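Local coordinates for MutT/nudix family protein (Shewanella oneidensis, PDB 3GZ5), which regulates transcription of NAD metabolism genes in response to ADP-ribose, probably through a Nudix-type sensor domain joined to a DNA-binding winged helix, at residues L205-G210 with C224-T229; Y162-G167 with P177-V182; H47-L52 with P140-H145; D26-T31 with Q147-A152; D34-V39 with W130-D135. All coordinates share one frame; numbering follows the deposited sequence.

Contact 1 of 5, residues L205-G210 with C224-T229; sequences LLIDTG and CLKPDT
The beta hairpin of strands 206-213 and 220-225, at its base, pairs I207 with C224 through two backbone hydrogen bonds: I207 N to C224 O at 2.8 Å, and C224 N to I207 O at 2.9 Å. Next comes the non-hydrogen-bonded pair L206 and L225. Their side chains share a face, and the methyls L206 CD2 and L225 CD2 press together at 3.3 Å, tighter than ordinary van der Waals contact. The same two leucines rest on F174 of strand 174-175, and L206 also reaches L179 of helix 176-187, so this face of the three-stranded winged-helix sheet is its inner side. I207 and C224 project from the other face.

Past the paired strands K226 N gives a nearly straight bond to L205 O (2.9 Å, 163° at the hydrogen). The K226 carbonyl is gripped twice, by T229 N and by T229 OG1 at 2.7 Å, as the chain enters a 3-10 turn. The K226 side chain runs extended beyond CG and crosses I207 at about a right angle, with CG 3.7 Å from I207 CD1. At its tip NZ bonds to D204 O and to a water that donates to L206 O. An alanine in place of K226 would lack the CG that meets I207 CD1 and would probably leave the D204 carbonyl and the water without their ammonium partner. L205 crosses D228 at a slant, its CD2 3.2 Å from D228 OD2. Further along the first strand, G210 N meets D208 OD1 from above the carboxylate plane at 2.9 Å, an Asx turn where the strand turns a corner.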
# COMPACT_ATOMS: atom_id res chain seq x y z
N LEU B 205 5.69 7.00 21.96
CA LEU B 205 4.85 7.66 20.95
C LEU B 205 3.75 8.51 21.54
O LEU B 205 3.10 9.29 20.82
CB LEU B 205 4.21 6.62 20.04
CG LEU B 205 5.15 5.95 19.04
CD1 LEU B 205 4.44 4.75 18.40
CD2 LEU B 205 5.61 6.96 17.97
N LEU B 206 3.50 8.34 22.83
CA LEU B 206 2.45 9.08 23.49
C LEU B 206 3.08 10.16 24.37
O LEU B 206 4.15 9.95 24.97
CB LEU B 206 1.59 8.14 24.34
CG LEU B 206 0.77 7.06 23.62
CD1 LEU B 206 -0.09 6.30 24.64
CD2 LEU B 206 -0.11 7.72 22.57
N ILE B 207 2.42 11.32 24.42
CA ILE B 207 2.81 12.36 25.36
C ILE B 207 1.86 12.21 26.52
O ILE B 207 0.65 12.28 26.34
CB ILE B 207 2.70 13.79 24.75
CG1 ILE B 207 3.79 13.99 23.69
CG2 ILE B 207 2.80 14.86 25.86
CD1 ILE B 207 3.36 14.78 22.46
N ASP B 208 2.41 11.98 27.72
CA ASP B 208 1.63 12.04 28.95
C ASP B 208 1.36 13.50 29.23
O ASP B 208 2.28 14.30 29.32
CB ASP B 208 2.43 11.42 30.12
CG ASP B 208 1.58 11.14 31.35
OD1 ASP B 208 0.45 11.68 31.51
OD2 ASP B 208 2.07 10.36 32.19
N THR B 209 0.08 13.84 29.33
CA THR B 209 -0.34 15.20 29.60
C THR B 209 -0.09 15.56 31.08
O THR B 209 0.06 16.74 31.42
CB THR B 209 -1.84 15.39 29.20
OG1 THR B 209 -1.98 15.27 27.76
CG2 THR B 209 -2.31 16.75 29.58
N GLY B 210 -0.04 14.55 31.95
CA GLY B 210 0.03 14.81 33.37
C GLY B 210 -1.36 14.97 33.92
O GLY B 210 -1.55 15.04 35.13
N CYS B 224 -1.62 12.31 24.53
CA CYS B 224 -1.79 12.74 23.13
C CYS B 224 -0.85 11.92 22.30
O CYS B 224 0.19 11.46 22.80
CB CYS B 224 -1.40 14.21 22.95
SG CYS B 224 -2.43 15.34 23.86
N LEU B 225 -1.19 11.77 21.02
CA LEU B 225 -0.26 11.20 20.05
C LEU B 225 0.80 12.21 19.63
O LEU B 225 0.48 13.35 19.29
CB LEU B 225 -1.01 10.69 18.80
CG LEU B 225 -1.85 9.41 18.95
CD1 LEU B 225 -2.52 8.99 17.64
CD2 LEU B 225 -0.98 8.29 19.49
N LYS B 226 2.06 11.77 19.66
CA LYS B 226 3.11 12.44 18.93
C LYS B 226 2.79 12.36 17.44
O LYS B 226 2.30 11.32 16.97
CB LYS B 226 4.47 11.79 19.20
CG LYS B 226 5.05 12.16 20.53
CD LYS B 226 6.40 11.56 20.73
CE LYS B 226 6.71 11.49 22.21
NZ LYS B 226 8.02 10.86 22.50
N PRO B 227 3.00 13.46 16.70
CA PRO B 227 2.95 13.43 15.22
C PRO B 227 3.54 12.14 14.62
O PRO B 227 2.88 11.49 13.79
CB PRO B 227 3.80 14.63 14.82
CG PRO B 227 3.55 15.64 15.97
CD PRO B 227 3.25 14.82 17.23
N ASP B 228 4.75 11.76 15.05
CA ASP B 228 5.46 10.60 14.47
C ASP B 228 4.80 9.23 14.67
O ASP B 228 5.30 8.22 14.16
CB ASP B 228 6.96 10.59 14.85
CG ASP B 228 7.25 10.00 16.24
OD1 ASP B 228 8.41 9.58 16.48
OD2 ASP B 228 6.34 9.96 17.12
N THR B 229 3.67 9.19 15.40
CA THR B 229 2.81 8.00 15.48
C THR B 229 2.42 7.51 14.08
O THR B 229 2.33 6.31 13.84
CB THR B 229 1.51 8.29 16.28
OG1 THR B 229 1.84 8.73 17.60
CG2 THR B 229 0.59 7.04 16.37
O HOH W 1 6.88 9.64 24.92

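Contact 2 of 5, residues Y162-G167 with P177-V182; sequences YSLVPG and PELQHV
L179 and G167 form the close part of this contact, with the leucine methyl CD1 set against the glycine CA at 3.5 Å and against G167 N at 3.7 Å. The approach depends on the bare glycine: a CB at this position would be tight against the same methyl and crowded by L164 O as well. CG of L179 is anti to its backbone N (chi1 -179°), and chi2 of 61° sets the methyls, CD1 at the 3-10 turn of G167 and CD2 at L164.

The remaining pairs are looser. L164 CD2 meets L179 CD2 at 4.1 Å, the two side chains crossing at about a right angle. P166 CB faces V182 CG1 at the same separation of 4.1 Å, one turn further along helix 176-187. No hydrogen bond joins the segments, and all five touching residues are buried. The polar side of the helix lies elsewhere: partly exposed E178 forms a salt bridge with R213, and Q180 bonds to R197.

The loop has its own polar fixings. V165 N donates to S163 OG at 3.2 Å, an ST turn just after helix 145-162, and S163 OG is also bonded to K159 O. G167 N closes the following turn on L164 O at 2.8 Å. Before that turn, Y162 OH bonds to L235 O of the second subunit. L164 further packs on V200 and L179 on F196, both of helix 193-203, so the loop and two successive helices share one apolar core, as in a winged helix-turn-helix domain.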
# COMPACT_ATOMS: atom_id res chain seq x y z
N TYR B 162 0.70 -3.57 14.27
CA TYR B 162 2.06 -3.06 14.08
C TYR B 162 2.25 -1.58 14.36
O TYR B 162 3.34 -1.08 14.11
CB TYR B 162 2.56 -3.37 12.66
CG TYR B 162 2.68 -4.84 12.36
CD1 TYR B 162 3.74 -5.59 12.87
CD2 TYR B 162 1.71 -5.48 11.59
CE1 TYR B 162 3.84 -6.97 12.60
CE2 TYR B 162 1.80 -6.84 11.31
CZ TYR B 162 2.86 -7.57 11.81
OH TYR B 162 2.92 -8.90 11.52
N SER B 163 1.22 -0.89 14.82
CA SER B 163 1.32 0.55 15.09
C SER B 163 0.33 1.02 16.17
O SER B 163 -0.42 0.21 16.71
CB SER B 163 1.09 1.36 13.79
OG SER B 163 -0.27 1.41 13.43
N LEU B 164 0.34 2.33 16.47
CA LEU B 164 -0.67 2.97 17.32
C LEU B 164 -1.52 3.94 16.51
O LEU B 164 -2.17 4.82 17.06
CB LEU B 164 -0.02 3.70 18.51
CG LEU B 164 0.86 2.91 19.48
CD1 LEU B 164 1.48 3.82 20.53
CD2 LEU B 164 0.04 1.82 20.18
N VAL B 165 -1.49 3.76 15.19
CA VAL B 165 -2.37 4.45 14.27
C VAL B 165 -3.87 4.41 14.71
O VAL B 165 -4.58 5.41 14.54
CB VAL B 165 -2.15 3.94 12.78
CG1 VAL B 165 -3.25 4.38 11.86
CG2 VAL B 165 -0.76 4.41 12.23
N PRO B 166 -4.36 3.28 15.30
CA PRO B 166 -5.74 3.42 15.82
C PRO B 166 -6.00 4.55 16.81
O PRO B 166 -7.13 4.95 16.97
CB PRO B 166 -6.03 2.05 16.44
CG PRO B 166 -5.16 1.10 15.62
CD PRO B 166 -3.87 1.89 15.46
N GLY B 167 -4.97 5.11 17.45
CA GLY B 167 -5.20 6.25 18.31
C GLY B 167 -5.82 7.46 17.64
O GLY B 167 -6.51 8.25 18.29
N PRO B 177 -6.35 2.67 28.45
CA PRO B 177 -7.49 1.77 28.27
C PRO B 177 -8.39 2.05 27.06
O PRO B 177 -8.88 1.10 26.46
CB PRO B 177 -8.28 1.95 29.58
CG PRO B 177 -7.25 2.31 30.58
CD PRO B 177 -6.32 3.21 29.83
N GLU B 178 -8.64 3.32 26.74
CA GLU B 178 -9.34 3.69 25.50
C GLU B 178 -8.60 3.18 24.26
O GLU B 178 -9.21 2.61 23.35
CB GLU B 178 -9.47 5.21 25.38
CG GLU B 178 -10.43 5.87 26.34
CD GLU B 178 -10.45 7.38 26.15
OE1 GLU B 178 -10.88 8.10 27.08
OE2 GLU B 178 -10.04 7.85 25.07
N LEU B 179 -7.29 3.41 24.23
CA LEU B 179 -6.45 3.04 23.11
C LEU B 179 -6.43 1.53 22.96
O LEU B 179 -6.58 1.00 21.86
CB LEU B 179 -5.04 3.57 23.34
CG LEU B 179 -4.05 3.28 22.22
CD1 LEU B 179 -4.48 3.93 20.88
CD2 LEU B 179 -2.61 3.69 22.62
N GLN B 180 -6.25 0.83 24.08
CA GLN B 180 -6.29 -0.62 24.09
C GLN B 180 -7.62 -1.14 23.53
O GLN B 180 -7.63 -2.05 22.71
CB GLN B 180 -6.07 -1.16 25.51
CG GLN B 180 -6.07 -2.67 25.56
CD GLN B 180 -5.71 -3.20 26.92
OE1 GLN B 180 -4.88 -2.62 27.63
NE2 GLN B 180 -6.30 -4.33 27.30
N HIS B 181 -8.72 -0.55 23.97
CA HIS B 181 -10.02 -1.00 23.50
C HIS B 181 -10.25 -0.83 21.99
O HIS B 181 -10.78 -1.73 21.34
CB HIS B 181 -11.17 -0.39 24.30
CG HIS B 181 -12.49 -1.03 24.01
ND1 HIS B 181 -12.72 -2.39 24.18
CD2 HIS B 181 -13.64 -0.52 23.51
CE1 HIS B 181 -13.95 -2.68 23.82
NE2 HIS B 181 -14.54 -1.56 23.41
N VAL B 182 -9.84 0.31 21.43
CA VAL B 182 -9.93 0.48 19.97
C VAL B 182 -9.14 -0.60 19.25
O VAL B 182 -9.61 -1.11 18.23
CB VAL B 182 -9.44 1.86 19.45
CG1 VAL B 182 -9.83 2.00 17.98
CG2 VAL B 182 -10.06 2.99 20.21

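Contact 3 of 5, residues H47-L52 with P140-H145; sequences HPFLGL and PLAFDH
F49 and F143 meet edge to face, the edge of F49 toward the face of F143, with ring centroids 4.9 Å apart and planes at 64°. F49 CD1 is the atom over the F143 face, offset toward the rim and 3.7 Å from F143 CD1. The backbone F143 N lies over one face of the F49 ring, 3.5 Å from F49 CD1. With CG anti to the carbonyl carbon (chi1 -68°), the F49 ring begins beside A142, and F49 CB touches A142 CB at 3.8 Å. P48 CG lies 4.2 Å from F143 CZ.

L52 reaches the other end of the opposing segment, its CD2 against P140 O at 3.2 Å and against P140 CG at 4.0 Å. No hydrogen bond crosses; the contact is apolar packing at the surface between two loops of the Nudix domain, one between strands 36-43 and 53-54, the other running into helix 145-162.

Turns set these groups in place. F49 opens a type II turn whose closing bond, from L52 N to F49 O, is weak. F143 sits in a type II' turn from A142 to H145, closed by H145 N to A142 O at 3.1 Å. Further out, the A142 backbone is bonded to W53, H145 ND1 takes a hydrogen from L55 N, and D144 makes a salt bridge with R98, while R44 and R101 also pack against the F143 side chain.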
# COMPACT_ATOMS: atom_id res chain seq x y z
N HIS B 47 -27.05 10.06 -10.58
CA HIS B 47 -27.07 8.81 -11.36
C HIS B 47 -25.62 8.53 -11.80
O HIS B 47 -24.84 9.48 -12.01
CB HIS B 47 -27.96 9.06 -12.60
CG HIS B 47 -28.99 8.00 -12.88
ND1 HIS B 47 -30.35 8.24 -12.79
CD2 HIS B 47 -28.87 6.72 -13.33
CE1 HIS B 47 -31.02 7.15 -13.15
NE2 HIS B 47 -30.14 6.22 -13.48
N PRO B 48 -25.21 7.25 -11.90
CA PRO B 48 -25.89 5.98 -11.63
C PRO B 48 -25.98 5.69 -10.13
O PRO B 48 -25.83 6.61 -9.32
CB PRO B 48 -25.01 4.95 -12.35
CG PRO B 48 -23.66 5.53 -12.30
CD PRO B 48 -23.82 7.02 -12.35
N PHE B 49 -26.23 4.42 -9.76
CA PHE B 49 -26.42 4.03 -8.35
C PHE B 49 -26.99 5.18 -7.52
O PHE B 49 -26.52 5.49 -6.43
CB PHE B 49 -25.11 3.54 -7.72
CG PHE B 49 -24.61 2.24 -8.28
CD1 PHE B 49 -23.49 2.21 -9.09
CD2 PHE B 49 -25.27 1.04 -7.99
CE1 PHE B 49 -23.02 1.01 -9.61
CE2 PHE B 49 -24.81 -0.18 -8.50
CZ PHE B 49 -23.67 -0.20 -9.32
N LEU B 50 -28.01 5.83 -8.08
CA LEU B 50 -28.62 7.02 -7.49
C LEU B 50 -29.34 6.69 -6.17
O LEU B 50 -29.87 5.57 -5.99
CB LEU B 50 -29.57 7.66 -8.51
CG LEU B 50 -30.70 8.59 -8.04
CD1 LEU B 50 -30.21 10.01 -7.88
CD2 LEU B 50 -31.87 8.48 -9.03
N GLY B 51 -29.32 7.65 -5.24
CA GLY B 51 -29.88 7.48 -3.90
C GLY B 51 -29.18 6.50 -2.96
O GLY B 51 -29.50 6.46 -1.77
N LEU B 52 -28.25 5.71 -3.48
CA LEU B 52 -27.51 4.75 -2.65
C LEU B 52 -26.42 5.45 -1.84
O LEU B 52 -25.96 6.54 -2.20
CB LEU B 52 -26.92 3.62 -3.50
CG LEU B 52 -27.92 2.67 -4.17
CD1 LEU B 52 -27.28 1.85 -5.26
CD2 LEU B 52 -28.56 1.75 -3.14
N PRO B 140 -26.63 -1.86 0.63
CA PRO B 140 -26.36 -1.88 -0.80
C PRO B 140 -25.57 -0.63 -1.19
O PRO B 140 -26.14 0.43 -1.48
CB PRO B 140 -27.76 -1.88 -1.42
CG PRO B 140 -28.62 -1.16 -0.41
CD PRO B 140 -27.93 -1.23 0.93
N LEU B 141 -24.24 -0.75 -1.16
CA LEU B 141 -23.41 0.44 -1.38
C LEU B 141 -23.18 0.64 -2.87
O LEU B 141 -23.03 -0.33 -3.61
CB LEU B 141 -22.09 0.36 -0.61
CG LEU B 141 -22.24 0.21 0.91
CD1 LEU B 141 -20.89 0.29 1.58
CD2 LEU B 141 -23.17 1.26 1.52
N ALA B 142 -23.18 1.90 -3.29
CA ALA B 142 -22.81 2.24 -4.66
C ALA B 142 -21.52 1.52 -5.09
O ALA B 142 -20.62 1.26 -4.28
CB ALA B 142 -22.68 3.75 -4.82
N PHE B 143 -21.47 1.16 -6.37
CA PHE B 143 -20.31 0.61 -7.03
C PHE B 143 -19.72 -0.55 -6.27
O PHE B 143 -20.43 -1.51 -5.91
CB PHE B 143 -19.27 1.71 -7.28
CG PHE B 143 -19.80 2.92 -8.01
CD1 PHE B 143 -19.91 2.93 -9.40
CD2 PHE B 143 -20.13 4.07 -7.31
CE1 PHE B 143 -20.39 4.06 -10.08
CE2 PHE B 143 -20.61 5.21 -7.98
CZ PHE B 143 -20.73 5.20 -9.37
N ASP B 144 -18.41 -0.50 -6.03
CA ASP B 144 -17.68 -1.57 -5.36
C ASP B 144 -17.23 -1.09 -3.99
O ASP B 144 -16.29 -1.66 -3.41
CB ASP B 144 -16.48 -2.04 -6.22
CG ASP B 144 -15.46 -0.91 -6.51
OD1 ASP B 144 -15.75 0.28 -6.24
OD2 ASP B 144 -14.37 -1.21 -7.02
N HIS B 145 -17.89 -0.06 -3.48
CA HIS B 145 -17.50 0.60 -2.25
C HIS B 145 -17.54 -0.27 -0.98
O HIS B 145 -16.75 -0.05 -0.04
CB HIS B 145 -18.33 1.86 -2.04
CG HIS B 145 -18.02 2.95 -3.01
ND1 HIS B 145 -18.55 4.22 -2.88
CD2 HIS B 145 -17.26 2.97 -4.13
CE1 HIS B 145 -18.13 4.97 -3.88
NE2 HIS B 145 -17.33 4.24 -4.65

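Contact 4 of 5, residues D26-T31 with Q147-A152; sequences DAVLFT and QLIEQA
V28 and A152 point their CB atoms at each other's segment, and those two carbons lie 3.7 Å apart. The valine methyls fork round this point. CG1 is anti to the backbone N (chi1 -170°) and approaches I149 CG1 at 4.0 Å, the two side chains lying at an oblique angle. CG2 comes to the L148 carbonyl oxygen, also at 4.0 Å.

F30, two residues on along the same face of the strand, presents its ring edge: A152 CB lies in the ring plane, 3.7 Å from F30 CE2. The A152 methyl thus touches both V28 and F30, its two neighbours on the strand face. At the other end, D26 OD1, hydrogen-bonded to T106 OG1, comes only loosely near L148 CD1.

The strand and helix axes approach to 9.0 Å with an angle of 52° between their directions, and every touching residue is buried. A27 and L29, alternating with these residues, pack instead on helix 68-80, which occupies the place of the Nudix helix in the sequence. A central sheet with a helix against each face is the alpha/beta/alpha sandwich of the Nudix fold.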
# COMPACT_ATOMS: atom_id res chain seq x y z
N ASP B 26 -11.35 8.37 -3.61
CA ASP B 26 -12.32 8.06 -2.54
C ASP B 26 -11.58 7.86 -1.22
O ASP B 26 -10.39 7.63 -1.21
CB ASP B 26 -13.12 6.77 -2.83
CG ASP B 26 -14.17 6.95 -3.94
OD1 ASP B 26 -14.37 6.04 -4.74
OD2 ASP B 26 -14.77 8.04 -4.03
N ALA B 27 -12.32 7.92 -0.13
CA ALA B 27 -11.79 7.74 1.21
C ALA B 27 -12.78 6.97 2.06
O ALA B 27 -13.98 7.30 2.10
CB ALA B 27 -11.52 9.08 1.84
N VAL B 28 -12.26 5.92 2.71
CA VAL B 28 -12.90 5.28 3.84
C VAL B 28 -12.39 5.95 5.12
O VAL B 28 -11.26 5.72 5.57
CB VAL B 28 -12.66 3.76 3.86
CG1 VAL B 28 -13.54 3.11 4.90
CG2 VAL B 28 -12.95 3.14 2.47
N LEU B 29 -13.21 6.84 5.68
CA LEU B 29 -12.89 7.54 6.89
C LEU B 29 -13.60 6.84 8.04
O LEU B 29 -14.84 6.75 8.05
CB LEU B 29 -13.36 8.98 6.77
CG LEU B 29 -13.43 9.87 8.02
CD1 LEU B 29 -12.05 10.20 8.57
CD2 LEU B 29 -14.19 11.17 7.68
N PHE B 30 -12.81 6.35 9.00
CA PHE B 30 -13.31 5.68 10.21
C PHE B 30 -13.17 6.58 11.41
O PHE B 30 -12.23 7.37 11.52
CB PHE B 30 -12.51 4.42 10.55
CG PHE B 30 -12.60 3.34 9.55
CD1 PHE B 30 -13.63 2.43 9.59
CD2 PHE B 30 -11.63 3.19 8.59
CE1 PHE B 30 -13.71 1.39 8.67
CE2 PHE B 30 -11.70 2.17 7.66
CZ PHE B 30 -12.75 1.26 7.71
N THR B 31 -14.09 6.41 12.33
CA THR B 31 -13.91 6.92 13.69
C THR B 31 -14.30 5.81 14.67
O THR B 31 -14.69 4.70 14.29
CB THR B 31 -14.71 8.22 13.92
OG1 THR B 31 -14.30 8.81 15.15
CG2 THR B 31 -16.22 7.95 13.96
N GLN B 147 -16.56 -3.30 -1.00
CA GLN B 147 -15.32 -4.04 -1.13
C GLN B 147 -14.12 -3.19 -0.69
O GLN B 147 -13.21 -3.70 -0.03
CB GLN B 147 -15.17 -4.49 -2.57
CG GLN B 147 -14.22 -5.64 -2.81
CD GLN B 147 -14.38 -6.21 -4.21
OE1 GLN B 147 -15.42 -6.00 -4.86
NE2 GLN B 147 -13.37 -6.93 -4.69
N LEU B 148 -14.14 -1.90 -1.06
CA LEU B 148 -13.14 -0.92 -0.59
C LEU B 148 -13.16 -0.74 0.94
O LEU B 148 -12.11 -0.66 1.56
CB LEU B 148 -13.35 0.43 -1.30
CG LEU B 148 -13.05 0.54 -2.81
CD1 LEU B 148 -13.45 1.89 -3.33
CD2 LEU B 148 -11.56 0.24 -3.16
N ILE B 149 -14.35 -0.71 1.53
CA ILE B 149 -14.53 -0.67 3.01
C ILE B 149 -13.92 -1.89 3.69
O ILE B 149 -13.14 -1.75 4.64
CB ILE B 149 -16.02 -0.39 3.40
CG1 ILE B 149 -16.39 1.02 2.96
CG2 ILE B 149 -16.25 -0.51 4.91
CD1 ILE B 149 -17.85 1.31 2.89
N GLU B 150 -14.24 -3.08 3.18
CA GLU B 150 -13.64 -4.33 3.67
C GLU B 150 -12.10 -4.36 3.59
O GLU B 150 -11.43 -4.85 4.51
CB GLU B 150 -14.19 -5.53 2.87
CG GLU B 150 -15.69 -5.76 3.02
CD GLU B 150 -16.20 -6.96 2.20
OE1 GLU B 150 -15.44 -7.47 1.34
OE2 GLU B 150 -17.37 -7.38 2.42
N GLN B 151 -11.55 -3.87 2.48
CA GLN B 151 -10.11 -3.74 2.35
C GLN B 151 -9.52 -2.73 3.38
O GLN B 151 -8.52 -3.01 4.03
CB GLN B 151 -9.75 -3.36 0.91
CG GLN B 151 -8.32 -3.73 0.53
CD GLN B 151 -8.06 -3.67 -0.97
OE1 GLN B 151 -8.98 -3.78 -1.80
NE2 GLN B 151 -6.78 -3.51 -1.32
N ALA B 152 -10.16 -1.56 3.51
CA ALA B 152 -9.74 -0.57 4.49
C ALA B 152 -9.77 -1.15 5.91
O ALA B 152 -8.83 -0.97 6.68
CB ALA B 152 -10.61 0.69 4.40

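Contact 5 of 5, residues D34-V39 with W130-D135; sequences DQQLKV and WWPLAD
Q36 CG stands between its backbone N and carbonyl carbon (chi1 54°), and from there the extended side chain brings OE1 to 3.4 Å from P132 CG. K38 bends at its last torsion (chi4 49°), and NZ makes a weak bond to Q36 OE1 at 2.8 Å as well as one to H33 O. An alanine in place of Q36 would probably open a gap beside the P132 ring and leave the K38 ammonium without its weak partner OE1, though still bonded to H33 O.

Behind these side chains, V39 and W131 form a hydrogen-bonded antiparallel pair, V39 N to W131 O at 2.8 Å and W131 N to V39 O at 2.9 Å. L133 N, the first residue of helix 133-136, then donates to L37 O at 3.0 Å, and the side chains of L37 and L133 lie side by side, CD1 of the former 3.9 Å from CD2 of the latter. The W130 indole leans on the strand backbone, with CE3 3.6 Å from V39 C, and its ring meets that of Y115. W131 sets its ring edge-to-face with W53. Through its backbone bonds, strand 128-132 pairs antiparallel with strand 36-43 in the mixed sheet of the Nudix fold.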
# COMPACT_ATOMS: atom_id res chain seq x y z
N ASP B 34 -19.05 5.01 20.68
CA ASP B 34 -20.27 4.47 21.26
C ASP B 34 -20.69 3.05 20.84
O ASP B 34 -21.73 2.91 20.22
CB ASP B 34 -21.42 5.45 20.90
CG ASP B 34 -22.64 5.32 21.82
OD1 ASP B 34 -22.92 6.30 22.56
OD2 ASP B 34 -23.32 4.26 21.78
N GLN B 35 -19.90 2.00 21.09
CA GLN B 35 -18.45 2.02 21.19
C GLN B 35 -18.00 1.02 20.13
O GLN B 35 -17.52 -0.09 20.42
CB GLN B 35 -17.92 1.67 22.60
CG GLN B 35 -18.64 0.56 23.34
CD GLN B 35 -19.88 1.06 24.07
OE1 GLN B 35 -20.18 2.26 24.05
NE2 GLN B 35 -20.61 0.14 24.72
N GLN B 36 -18.20 1.43 18.88
CA GLN B 36 -17.93 0.62 17.71
C GLN B 36 -17.20 1.48 16.67
O GLN B 36 -17.10 2.70 16.81
CB GLN B 36 -19.26 0.12 17.13
CG GLN B 36 -20.27 1.23 16.85
CD GLN B 36 -21.70 0.75 16.67
OE1 GLN B 36 -22.63 1.56 16.59
NE2 GLN B 36 -21.89 -0.57 16.60
N LEU B 37 -16.69 0.82 15.64
CA LEU B 37 -16.20 1.51 14.45
C LEU B 37 -17.36 2.09 13.69
O LEU B 37 -18.34 1.40 13.46
CB LEU B 37 -15.48 0.52 13.55
CG LEU B 37 -14.15 0.04 14.07
CD1 LEU B 37 -13.80 -1.27 13.40
CD2 LEU B 37 -13.09 1.13 13.86
N LYS B 38 -17.24 3.36 13.31
CA LYS B 38 -18.18 3.98 12.40
C LYS B 38 -17.44 4.46 11.13
O LYS B 38 -16.28 4.87 11.19
CB LYS B 38 -18.91 5.13 13.10
CG LYS B 38 -19.96 4.67 14.15
CD LYS B 38 -20.32 5.81 15.10
CE LYS B 38 -21.64 5.56 15.89
NZ LYS B 38 -21.71 4.21 16.53
N VAL B 39 -18.12 4.36 9.98
CA VAL B 39 -17.57 4.77 8.68
C VAL B 39 -18.43 5.92 8.11
O VAL B 39 -19.67 5.87 8.20
CB VAL B 39 -17.38 3.55 7.71
CG1 VAL B 39 -18.67 2.77 7.55
CG2 VAL B 39 -16.83 3.95 6.35
N TRP B 130 -22.42 9.31 9.82
CA TRP B 130 -21.60 8.25 10.41
C TRP B 130 -22.45 6.99 10.58
O TRP B 130 -23.47 7.01 11.28
CB TRP B 130 -21.09 8.64 11.79
CG TRP B 130 -19.96 9.62 11.82
CD1 TRP B 130 -19.99 10.89 12.30
CD2 TRP B 130 -18.61 9.39 11.37
NE1 TRP B 130 -18.76 11.48 12.19
CE2 TRP B 130 -17.89 10.58 11.61
CE3 TRP B 130 -17.94 8.30 10.79
CZ2 TRP B 130 -16.53 10.71 11.31
CZ3 TRP B 130 -16.60 8.44 10.48
CH2 TRP B 130 -15.91 9.63 10.74
N TRP B 131 -22.02 5.90 9.94
CA TRP B 131 -22.73 4.63 10.02
C TRP B 131 -21.94 3.56 10.77
O TRP B 131 -20.75 3.41 10.52
CB TRP B 131 -23.01 4.11 8.61
CG TRP B 131 -24.04 4.88 7.87
CD1 TRP B 131 -23.84 5.93 7.02
CD2 TRP B 131 -25.45 4.64 7.89
NE1 TRP B 131 -25.04 6.37 6.52
CE2 TRP B 131 -26.05 5.59 7.03
CE3 TRP B 131 -26.28 3.71 8.55
CZ2 TRP B 131 -27.43 5.65 6.82
CZ3 TRP B 131 -27.65 3.76 8.33
CH2 TRP B 131 -28.21 4.73 7.48
N PRO B 132 -22.60 2.82 11.68
CA PRO B 132 -21.96 1.64 12.28
C PRO B 132 -21.45 0.68 11.20
O PRO B 132 -22.18 0.34 10.26
CB PRO B 132 -23.10 1.00 13.09
CG PRO B 132 -23.96 2.13 13.46
CD PRO B 132 -23.96 3.02 12.23
N LEU B 133 -20.20 0.28 11.32
CA LEU B 133 -19.61 -0.59 10.32
C LEU B 133 -20.47 -1.83 10.07
O LEU B 133 -20.69 -2.21 8.92
CB LEU B 133 -18.19 -0.99 10.71
CG LEU B 133 -17.45 -1.95 9.78
CD1 LEU B 133 -17.28 -1.38 8.37
CD2 LEU B 133 -16.12 -2.27 10.40
N ALA B 134 -20.97 -2.45 11.14
CA ALA B 134 -21.80 -3.65 11.04
C ALA B 134 -23.01 -3.41 10.16
O ALA B 134 -23.32 -4.24 9.30
CB ALA B 134 -22.23 -4.12 12.42
N ASP B 135 -23.68 -2.28 10.36
CA ASP B 135 -24.77 -1.83 9.49
C ASP B 135 -24.35 -1.68 8.03
O ASP B 135 -25.06 -2.13 7.12
CB ASP B 135 -25.32 -0.49 9.97
CG ASP B 135 -26.08 -0.60 11.28
OD1 ASP B 135 -25.91 -1.63 11.99
OD2 ASP B 135 -26.84 0.36 11.59

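In the fold
From the N terminus, contact 4 opens first on strand 22-33 and closes last within the Nudix domain, on helix 145-162, so contacts 5 and 3 both lie within its span. Those two cross, since 34-39 and 47-52 precede 130-135 and 140-145 in the same order. Contact 5 extends the sheet beside contact 4, linked by a probable hydrogen bond of 2.9 Å between T31 N and K38 O; contact 3 joins the loop before strand 53-54 to the loop before helix 145-162. Contacts 2 and 1 follow in series in the winged helix, touching through L205, L225 and T229 on the loop 162-167; the centres of contacts 1 and 3 lie about 39 Å apart.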